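Local coordinates for biogenic amine-binding protein (Rhodnius prolixus, PDB 4GE1) that binds biogenic amines such as serotonin, norepinephrine and tryptamine within a lipocalin barrel, probably to remove these mediators from the host during blood feeding, at residues K41-F46 against N175-D180; G87-K92 against L108-I113. All blocks are in the same frame, centred on the assembly; numbering follows the deposited sequence.

Contact 1 of 2, residues K41-F46 against N175-D180; sequences KNCTKF and NKCQYD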
loop_
_atom_site.group_PDB
_atom_site.type_symbol
_atom_site.label_atom_id
_atom_site.label_comp_id
_atom_site.label_asym_id
_atom_site.label_seq_id
_atom_site.Cartn_x
_atom_site.Cartn_y
_atom_site.Cartn_z
ATOM N N LYS A 41 2.663 -10.077 -10.465
ATOM C CA LYS A 41 2.069 -8.999 -11.247
ATOM C C LYS A 41 0.575 -8.910 -10.928
ATOM O O LYS A 41 -0.227 -9.688 -11.449
ATOM C CB LYS A 41 2.331 -9.217 -12.741
ATOM C CG LYS A 41 3.813 -9.067 -13.094
ATOM C CD LYS A 41 4.106 -9.202 -14.580
ATOM C CE LYS A 41 5.600 -9.019 -14.815
ATOM N NZ LYS A 41 5.987 -9.133 -16.239
ATOM N N ASN A 42 0.213 -7.970 -10.053
ATOM C CA ASN A 42 -1.157 -7.869 -9.532
ATOM C C ASN A 42 -1.841 -6.502 -9.684
ATOM O O ASN A 42 -1.183 -5.473 -9.884
ATOM C CB ASN A 42 -1.200 -8.234 -8.043
ATOM C CG ASN A 42 -0.615 -9.598 -7.743
ATOM O OD1 ASN A 42 -1.139 -10.628 -8.171
ATOM N ND2 ASN A 42 0.454 -9.614 -6.960
ATOM N N CYS A 43 -3.171 -6.517 -9.570
ATOM C CA CYS A 43 -3.989 -5.314 -9.498
ATOM C C CYS A 43 -4.410 -5.169 -8.045
ATOM O O CYS A 43 -5.162 -6.004 -7.519
ATOM C CB CYS A 43 -5.245 -5.471 -10.354
ATOM S SG CYS A 43 -4.926 -5.901 -12.078
ATOM N N THR A 44 -3.913 -4.136 -7.384
ATOM C CA THR A 44 -4.236 -3.951 -5.979
ATOM C C THR A 44 -5.053 -2.685 -5.744
ATOM O O THR A 44 -4.737 -1.610 -6.254
ATOM C CB THR A 44 -2.984 -3.949 -5.082
ATOM O OG1 THR A 44 -2.402 -5.265 -5.052
ATOM C CG2 THR A 44 -3.370 -3.540 -3.656
ATOM N N LYS A 45 -6.133 -2.834 -4.992
ATOM C CA LYS A 45 -6.897 -1.693 -4.515
ATOM C C LYS A 45 -6.979 -1.853 -3.013
ATOM O O LYS A 45 -7.104 -2.975 -2.505
ATOM C CB LYS A 45 -8.300 -1.683 -5.130
ATOM C CG LYS A 45 -9.233 -0.626 -4.554
ATOM C CD LYS A 45 -10.568 -0.606 -5.293
ATOM C CE LYS A 45 -11.454 0.541 -4.809
ATOM N NZ LYS A 45 -12.705 0.676 -5.628
ATOM N N PHE A 46 -6.873 -0.751 -2.284
ATOM C CA PHE A 46 -7.080 -0.850 -0.848
ATOM C C PHE A 46 -7.989 0.223 -0.274
ATOM O O PHE A 46 -8.143 1.309 -0.838
ATOM C CB PHE A 46 -5.775 -1.052 -0.046
ATOM C CG PHE A 46 -4.766 0.070 -0.152
ATOM C CD1 PHE A 46 -4.585 0.957 0.904
ATOM C CD2 PHE A 46 -3.941 0.187 -1.262
ATOM C CE1 PHE A 46 -3.619 1.971 0.840
ATOM C CE2 PHE A 46 -2.965 1.194 -1.332
ATOM C CZ PHE A 46 -2.817 2.093 -0.281
ATOM N N ASN A 175 -7.129 -4.196 -18.828
ATOM C CA ASN A 175 -8.436 -4.771 -19.143
ATOM C C ASN A 175 -8.846 -5.937 -18.246
ATOM O O ASN A 175 -10.034 -6.150 -17.995
ATOM C CB ASN A 175 -8.495 -5.208 -20.608
ATOM C CG ASN A 175 -9.802 -5.893 -20.954
ATOM O OD1 ASN A 175 -9.863 -7.116 -21.077
ATOM N ND2 ASN A 175 -10.860 -5.103 -21.101
ATOM N N LYS A 176 -7.863 -6.691 -17.766
ATOM C CA LYS A 176 -8.157 -7.882 -16.985
ATOM C C LYS A 176 -8.193 -7.593 -15.487
ATOM O O LYS A 176 -8.329 -8.509 -14.682
ATOM C CB LYS A 176 -7.132 -8.975 -17.292
ATOM C CG LYS A 176 -7.011 -9.304 -18.774
ATOM C CD LYS A 176 -8.291 -9.916 -19.321
ATOM C CE LYS A 176 -8.238 -10.033 -20.844
ATOM N NZ LYS A 176 -6.983 -10.679 -21.327
ATOM N N CYS A 177 -8.073 -6.323 -15.114
ATOM C CA CYS A 177 -7.973 -5.967 -13.698
ATOM C C CYS A 177 -9.322 -6.055 -13.009
ATOM O O CYS A 177 -10.346 -5.663 -13.577
ATOM C CB CYS A 177 -7.375 -4.563 -13.516
ATOM S SG CYS A 177 -5.550 -4.510 -13.428
ATOM N N GLN A 178 -9.330 -6.583 -11.791
ATOM C CA GLN A 178 -10.531 -6.467 -10.971
ATOM C C GLN A 178 -10.215 -6.353 -9.479
ATOM O O GLN A 178 -9.088 -6.631 -9.034
ATOM C CB GLN A 178 -11.541 -7.576 -11.277
ATOM C CG GLN A 178 -11.068 -8.971 -10.943
ATOM C CD GLN A 178 -12.123 -10.010 -11.253
ATOM O OE1 GLN A 178 -12.661 -10.664 -10.355
ATOM N NE2 GLN A 178 -12.411 -10.184 -12.535
ATOM N N TYR A 179 -11.209 -5.914 -8.721
ATOM C CA TYR A 179 -11.013 -5.528 -7.334
ATOM C C TYR A 179 -12.213 -6.027 -6.529
ATOM O O TYR A 179 -13.364 -5.832 -6.929
ATOM C CB TYR A 179 -10.915 -4.004 -7.258
ATOM C CG TYR A 179 -9.864 -3.432 -8.190
ATOM C CD1 TYR A 179 -8.516 -3.511 -7.868
ATOM C CD2 TYR A 179 -10.219 -2.839 -9.394
ATOM C CE1 TYR A 179 -7.538 -2.996 -8.717
ATOM C CE2 TYR A 179 -9.252 -2.324 -10.251
ATOM C CZ TYR A 179 -7.910 -2.410 -9.900
ATOM O OH TYR A 179 -6.939 -1.909 -10.734
ATOM N N ASP A 180 -11.945 -6.685 -5.405
ATOM C CA ASP A 180 -13.019 -7.258 -4.605
ATOM C C ASP A 180 -13.572 -6.212 -3.634
ATOM O O ASP A 180 -13.333 -6.280 -2.439
ATOM C CB ASP A 180 -12.529 -8.490 -3.844
ATOM C CG ASP A 180 -13.675 -9.309 -3.274
ATOM O OD1 ASP A 180 -14.815 -8.794 -3.244
ATOM O OD2 ASP A 180 -13.434 -10.464 -2.860
HETATM O O HOH W 1 -7.848 -6.394 -6.491
#

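Contact 2 of 2, residues G87-K92 against L108-I113; sequences GKYTAK and LQVSYI. With TSS (2-(1H-indol-3-yl)ethanamine), chain E.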
loop_
_atom_site.group_PDB
_atom_site.type_symbol
_atom_site.label_atom_id
_atom_site.label_comp_id
_atom_site.label_asym_id
_atom_site.label_seq_id
_atom_site.Cartn_x
_atom_site.Cartn_y
_atom_site.Cartn_z
ATOM N N GLY A 87 5.149 11.259 7.496
ATOM C CA GLY A 87 4.390 10.180 6.895
ATOM C C GLY A 87 5.127 8.866 7.028
ATOM O O GLY A 87 5.502 8.245 6.030
ATOM N N LYS A 88 5.326 8.434 8.266
ATOM C CA LYS A 88 6.106 7.234 8.540
ATOM C C LYS A 88 5.566 6.502 9.756
ATOM O O LYS A 88 5.354 7.102 10.813
ATOM C CB LYS A 88 7.568 7.604 8.768
ATOM C CG LYS A 88 8.453 6.442 9.181
ATOM C CD LYS A 88 9.913 6.876 9.214
ATOM C CE LYS A 88 10.831 5.717 9.574
ATOM N NZ LYS A 88 10.792 4.615 8.561
ATOM N N TYR A 89 5.344 5.205 9.609
ATOM C CA TYR A 89 4.769 4.428 10.694
ATOM C C TYR A 89 5.063 2.950 10.548
ATOM O O TYR A 89 5.504 2.487 9.497
ATOM C CB TYR A 89 3.250 4.668 10.807
ATOM C CG TYR A 89 2.424 4.230 9.608
ATOM C CD1 TYR A 89 1.632 3.086 9.663
ATOM C CD2 TYR A 89 2.418 4.969 8.431
ATOM C CE1 TYR A 89 0.870 2.675 8.568
ATOM C CE2 TYR A 89 1.656 4.564 7.329
ATOM C CZ TYR A 89 0.885 3.423 7.409
ATOM O OH TYR A 89 0.133 3.026 6.327
ATOM N N THR A 90 4.829 2.218 11.627
ATOM C CA THR A 90 4.907 0.774 11.604
ATOM C C THR A 90 3.504 0.185 11.749
ATOM O O THR A 90 2.659 0.706 12.484
ATOM C CB THR A 90 5.800 0.253 12.735
ATOM O OG1 THR A 90 6.983 1.058 12.815
ATOM C CG2 THR A 90 6.193 -1.192 12.472
ATOM N N ALA A 91 3.258 -0.900 11.038
ATOM C CA ALA A 91 1.966 -1.554 11.093
ATOM C C ALA A 91 2.164 -3.049 11.250
ATOM O O ALA A 91 3.197 -3.598 10.858
ATOM C CB ALA A 91 1.162 -1.243 9.838
ATOM N N LYS A 92 1.197 -3.696 11.881
ATOM C CA LYS A 92 1.104 -5.142 11.845
ATOM C C LYS A 92 0.254 -5.466 10.616
ATOM O O LYS A 92 -0.872 -4.972 10.472
ATOM C CB LYS A 92 0.443 -5.670 13.120
ATOM C CG LYS A 92 0.248 -7.186 13.160
ATOM C CD LYS A 92 1.542 -7.911 12.811
ATOM C CE LYS A 92 1.699 -9.193 13.609
ATOM N NZ LYS A 92 1.893 -8.904 15.054
ATOM N N LEU A 108 5.406 -4.326 9.102
ATOM C CA LEU A 108 5.791 -3.532 7.941
ATOM C C LEU A 108 6.139 -2.108 8.344
ATOM O O LEU A 108 5.354 -1.430 9.016
ATOM C CB LEU A 108 4.667 -3.504 6.902
ATOM C CG LEU A 108 4.311 -4.833 6.237
ATOM C CD1 LEU A 108 3.146 -4.689 5.269
ATOM C CD2 LEU A 108 5.515 -5.361 5.519
ATOM N N GLN A 109 7.321 -1.657 7.937
ATOM C CA GLN A 109 7.693 -0.258 8.116
ATOM C C GLN A 109 7.268 0.522 6.876
ATOM O O GLN A 109 7.724 0.234 5.764
ATOM C CB GLN A 109 9.201 -0.136 8.346
ATOM C CG GLN A 109 9.720 -1.073 9.433
ATOM C CD GLN A 109 11.219 -0.933 9.680
ATOM O OE1 GLN A 109 11.920 -0.213 8.963
ATOM N NE2 GLN A 109 11.714 -1.616 10.706
ATOM N N VAL A 110 6.388 1.501 7.066
ATOM C CA VAL A 110 5.839 2.251 5.946
ATOM C C VAL A 110 6.415 3.660 5.892
ATOM O O VAL A 110 6.454 4.366 6.906
ATOM C CB VAL A 110 4.294 2.339 6.030
ATOM C CG1 VAL A 110 3.722 2.954 4.762
ATOM C CG2 VAL A 110 3.675 0.960 6.288
ATOM N N SER A 111 6.856 4.081 4.713
ATOM C CA SER A 111 7.403 5.429 4.567
ATOM C C SER A 111 6.828 6.133 3.352
ATOM O O SER A 111 7.158 5.789 2.217
ATOM C CB SER A 111 8.934 5.384 4.441
ATOM O OG SER A 111 9.499 4.457 5.346
ATOM N N TYR A 112 5.970 7.119 3.583
ATOM C CA TYR A 112 5.440 7.909 2.479
ATOM C C TYR A 112 6.431 8.979 2.031
ATOM O O TYR A 112 6.745 9.923 2.761
ATOM C CB TYR A 112 4.041 8.471 2.782
ATOM C CG TYR A 112 2.967 7.442 2.510
ATOM C CD1 TYR A 112 2.467 6.647 3.530
ATOM C CD2 TYR A 112 2.498 7.224 1.218
ATOM C CE1 TYR A 112 1.499 5.682 3.281
ATOM C CE2 TYR A 112 1.529 6.256 0.956
ATOM C CZ TYR A 112 1.033 5.491 1.994
ATOM O OH TYR A 112 0.083 4.522 1.754
ATOM N N ILE A 113 6.932 8.783 0.818
ATOM C CA ILE A 113 7.888 9.671 0.189
ATOM C C ILE A 113 7.238 10.990 -0.219
ATOM O O ILE A 113 7.851 12.058 -0.094
ATOM C CB ILE A 113 8.492 8.980 -1.043
ATOM C CG1 ILE A 113 9.287 7.750 -0.607
ATOM C CG2 ILE A 113 9.354 9.941 -1.836
ATOM C CD1 ILE A 113 9.746 6.879 -1.754
HETATM N N1 TSS E . -0.552 -4.667 1.266
HETATM C CA TSS E . 0.846 -4.872 1.562
HETATM C CB TSS E . 1.825 -3.970 0.878
HETATM C CG TSS E . 1.435 -2.540 0.679
HETATM C CD1 TSS E . 1.136 -1.926 -0.529
HETATM N NE1 TSS E . 0.847 -0.627 -0.307
HETATM C CE2 TSS E . 0.937 -0.363 1.045
HETATM C CD2 TSS E . 1.304 -1.525 1.676
HETATM C CZ2 TSS E . 0.721 0.825 1.795
HETATM C CH2 TSS E . 0.895 0.817 3.176
HETATM C CZ3 TSS E . 1.270 -0.365 3.818
HETATM C CE3 TSS E . 1.475 -1.537 3.079
#

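Contact 1 of 2, residues K41-F46 against N175-D180
Cys43 and Cys177 are joined by a disulfide, SG to SG 2.0 Å with a torsion of -73° about the S-S bond, the covalent tie between the start of strand 43-50 and the loop that leads to helix 181-189. With SG anti to its carbonyl carbon (chi1 -55°), Cys43 directs its sulfur to that of Cys177. Next to the sulfurs lies the ring of Tyr179, set obliquely against the strand: its CE1 meets CB of Cys43 at 3.8 Å, and its CD1 comes to 3.3 Å from CB of Lys45. A tyrosine suits this place because its broad ring can cover two residues of the strand at once. Lys45 runs across Tyr179 at about a right angle, its CD passing CB of Tyr179 at 3.9 Å, and the extended chain carries NZ on to a salt bridge with Asp181 and a hydrogen bond with Tyr25. Tyr25 also meets the Tyr179 ring edge-to-face. No direct hydrogen bond links the two segments; a water lies within hydrogen-bonding distance of both O of Cys43 (2.9 Å) and O of Gln178 (2.8 Å). Farther out, Asp180 caps the N-terminus of helix 181-189, and OD2 of Asp180 is hydrogen-bonded to OH of Tyr72 and OG1 of Thr183. A disulfide between a barrel strand and the C-terminal region that packs on the barrel is a familiar feature of lipocalins, here in the nitrophorin family.

Contact 2 of 2, residues G87-K92 against L108-I113
Val110 lays its CB over one face of the Tyr89 ring, 3.9 Å from the centroid and 20° off the ring normal, a CH-pi contact between neighbours directly paired across a beta hairpin of the lipocalin barrel. CG of Tyr89 sits between its backbone N and carbonyl carbon (chi1 63°), and the ring that follows lies beside Val110. The two side chains point the same way. A branched valine fits because CB faces the ring while both methyls remain available: CG1 touches CE2 of Tyr89, and CG2 reaches CZ3 of the bound tryptamine at 3.7 Å.

The backbones are antiparallel. Tyr89 with Val110 and Ala91 with Leu108 are hydrogen-bonded pairs, each joined by two N-H...O bonds, and N of Tyr112 adds a bond to O of Gly87 (2.7 Å). Tyr89, Ala91, Leu108 and Val110 share the face turned toward the ligand. The other face carries Lys88, Thr90, Gln109 and Ser111, all polar; Lys88, Thr90 and Gln109 are partly exposed, while Ser111 is covered by Val8 and Thr10. A weak 3.5 Å bond runs from NZ of Lys88 to OG of Ser111.

Both tyrosines bring a hydroxyl to the pocket beside the apolar Val110. OH of Tyr89 is hydrogen-bonded to Glu58 and OH of Tyr112 to Gln139, which is also hydrogen-bonded to the ligand, as is Asp73. CE1 of Tyr112 comes near the Tyr89 ring at its edge. Around the indole's benzene ring, OH of Tyr112 approaches CZ2 at 3.8 Å, and OH of Tyr89 approaches CH2 at 3.9 Å.

In the fold
Both contacts involve strands of the same antiparallel barrel, on opposite sides of the chain's centre with their own centres about 23 Å apart. Contact 2 is buried and joins two neighbouring strands by regular backbone hydrogen bonds, its apolar and tyrosine side chains forming part of the amine pocket. Contact 1 is only partly buried and ties one strand to a loop far along the sequence, relying on a covalent bond, ring packing and water instead of strand pairing. In sequence, contact 2 is nested inside the loop that contact 1 closes. They meet through the barrel interior, where Phe46 packs CZ against OH of Tyr112 at 4.3 Å.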